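Local coordinates for protein glutamine cyclotransferase (PDB 6QRO) that probably converts N-terminal glutamine of peptides into pyroglutamate, as a zinc-binding glutaminyl cyclase of the M28 peptidase family, at residues 298-301 against 302-305. Residues are numbered along the deposited sequence; the frame is centred on the assembly and turned at random.
Sequences DRET and LKAV
The carboxylate of Glu300 lies against the CB and CG methylenes of Lys303, with Glu300 OE1 3.6 Å from Lys303 CB, yet the two opposite charges do not pair: Glu300 OE2 stays 7.0 Å from Lys303 NZ. The glutamate reaches that flank because its CG stands anti to the backbone N and the chain then folds back at chi2 (43°). Lysine suits this partly exposed face by offering an aliphatic stem for the carboxylate to rest on, while its ammonium goes off to a salt bridge with Glu307, one turn on, and a hydrogen bond to Phe29 O. Leu302 CG lies 3.5 Å from Asp298 O, the carbonyl that also accepts from Leu302 N at 3.0 Å, nearly straight at 169°. This is the N-terminal start of helix 299-314, about two turns, with Asp298 as N-cap: Asp298 OD1 accepts from Glu300 N at 3.1 Å, approached from above the carboxylate plane, and a short carboxylate is well suited to serve an amide that no preceding helical turn can satisfy. The i to i+4 series continues through Val305 N to Thr301 O at 3.3 Å. On the buried side, Thr301 OG1 is hydrogen-bonded to Ser211 O, which gives this buried hydroxyl a partner, and the side chains of Thr301 and Val305 both touch Phe216 of strand 216-218. Leu302, aliphatic and branched, touches Ile38 of helix 31-43 and Ile141 of helix 132-151, while small Ala304 lies against Tyr242 and Tyr245.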
ATOM      1  N   ASP A 298      -4.533 -10.240  10.853  1.00 14.73           N
ATOM      2  CA  ASP A 298      -3.883 -11.480  11.267  1.00 13.61           C
ATOM      3  C   ASP A 298      -2.388 -11.219  11.341  1.00 11.91           C
ATOM      4  O   ASP A 298      -1.754 -10.940  10.317  1.00 12.62           O
ATOM      5  CB  ASP A 298      -4.199 -12.590  10.250  1.00 13.73           C
ATOM      6  CG  ASP A 298      -3.793 -13.995  10.708  1.00 16.55           C
ATOM      7  OD1 ASP A 298      -2.947 -14.158  11.612  1.00 13.64           O
ATOM      8  OD2 ASP A 298      -4.326 -14.961  10.109  1.00 18.43           O
ATOM      9  N   ARG A 299      -1.829 -11.317  12.549  1.00 16.55           N
ATOM     10  CA  ARG A 299      -0.400 -11.085  12.747  1.00 12.60           C
ATOM     11  C   ARG A 299       0.448 -12.018  11.895  1.00 13.62           C
ATOM     12  O   ARG A 299       1.485 -11.609  11.369  1.00 13.09           O
ATOM     13  CB  ARG A 299      -0.069 -11.237  14.230  1.00 14.21           C
ATOM     14  CG  ARG A 299      -0.543 -10.033  15.033  1.00 17.93           C
ATOM     15  CD  ARG A 299      -0.358 -10.203  16.508  1.00 16.52           C
ATOM     16  NE  ARG A 299      -1.139 -11.355  16.948  1.00 19.32           N
ATOM     17  CZ  ARG A 299      -1.340 -11.688  18.216  1.00 18.63           C
ATOM     18  NH1 ARG A 299      -0.829 -10.930  19.190  1.00 16.86           N
ATOM     19  NH2 ARG A 299      -2.076 -12.755  18.504  1.00 13.73           N
ATOM     20  N   GLU A 300       0.002 -13.267  11.713  1.00 14.46           N
ATOM     21  CA  GLU A 300       0.742 -14.196  10.862  1.00 14.14           C
ATOM     22  C   GLU A 300       0.745 -13.769   9.398  1.00 13.06           C
ATOM     23  O   GLU A 300       1.747 -13.946   8.705  1.00 13.77           O
ATOM     24  CB  GLU A 300       0.215 -15.612  11.027  1.00 14.26           C
ATOM     25  CG  GLU A 300       1.171 -16.638  10.442  1.00 18.54           C
ATOM     26  CD  GLU A 300       2.621 -16.366  10.765  1.00 19.37           C
ATOM     27  OE1 GLU A 300       3.401 -16.070   9.810  1.00 13.12           O
ATOM     28  OE2 GLU A 300       2.983 -16.490  11.959  1.00 26.50           O
ATOM     29  N   THR A 301      -0.365 -13.247   8.890  1.00 15.18           N
ATOM     30  CA  THR A 301      -0.325 -12.652   7.559  1.00 13.93           C
ATOM     31  C   THR A 301       0.659 -11.490   7.516  1.00 10.59           C
ATOM     32  O   THR A 301       1.502 -11.408   6.614  1.00 13.43           O
ATOM     33  CB  THR A 301      -1.724 -12.192   7.141  1.00 14.44           C
ATOM     34  OG1 THR A 301      -2.635 -13.290   7.244  1.00 13.49           O
ATOM     35  CG2 THR A 301      -1.702 -11.692   5.705  1.00 14.57           C
ATOM     36  N   LEU A 302       0.590 -10.596   8.506  1.00 12.30           N
ATOM     37  CA  LEU A 302       1.533  -9.479   8.571  1.00 11.92           C
ATOM     38  C   LEU A 302       2.968  -9.973   8.652  1.00 12.49           C
ATOM     39  O   LEU A 302       3.869  -9.408   8.012  1.00 12.62           O
ATOM     40  CB  LEU A 302       1.233  -8.588   9.781  1.00 13.88           C
ATOM     41  CG  LEU A 302      -0.134  -7.913   9.937  1.00 13.95           C
ATOM     42  CD1 LEU A 302      -0.171  -7.082  11.229  1.00 11.39           C
ATOM     43  CD2 LEU A 302      -0.443  -7.047   8.722  1.00  7.84           C
ATOM     44  N   LYS A 303       3.186 -11.023   9.454  1.00 13.09           N
ATOM     45  CA  LYS A 303       4.504 -11.611   9.676  1.00 10.77           C
ATOM     46  C   LYS A 303       5.092 -12.135   8.379  1.00 11.65           C
ATOM     47  O   LYS A 303       6.255 -11.871   8.062  1.00 12.51           O
ATOM     48  CB  LYS A 303       4.366 -12.745  10.708  1.00 16.45           C
ATOM     49  CG  LYS A 303       5.639 -13.470  11.146  1.00 13.61           C
ATOM     50  CD  LYS A 303       6.528 -12.554  11.965  1.00 16.05           C
ATOM     51  CE  LYS A 303       7.639 -13.312  12.702  1.00 18.41           C
ATOM     52  NZ  LYS A 303       8.343 -12.381  13.657  1.00 21.36           N
ATOM     53  N   ALA A 304       4.289 -12.864   7.599  1.00 13.16           N
ATOM     54  CA  ALA A 304       4.761 -13.404   6.327  1.00 12.47           C
ATOM     55  C   ALA A 304       5.254 -12.305   5.400  1.00 15.76           C
ATOM     56  O   ALA A 304       6.356 -12.390   4.840  1.00 17.65           O
ATOM     57  CB  ALA A 304       3.650 -14.199   5.655  1.00 13.61           C
ATOM     58  N   VAL A 305       4.434 -11.276   5.198  1.00 13.59           N
ATOM     59  CA  VAL A 305       4.803 -10.218   4.271  1.00 15.31           C
ATOM     60  C   VAL A 305       6.010  -9.460   4.796  1.00 15.72           C
ATOM     61  O   VAL A 305       6.957  -9.176   4.049  1.00 21.92           O
ATOM     62  CB  VAL A 305       3.604  -9.277   4.017  1.00 14.03           C
ATOM     63  CG1 VAL A 305       3.997  -8.152   3.081  1.00 13.34           C
ATOM     64  CG2 VAL A 305       2.447 -10.034   3.443  1.00 14.74           C
TER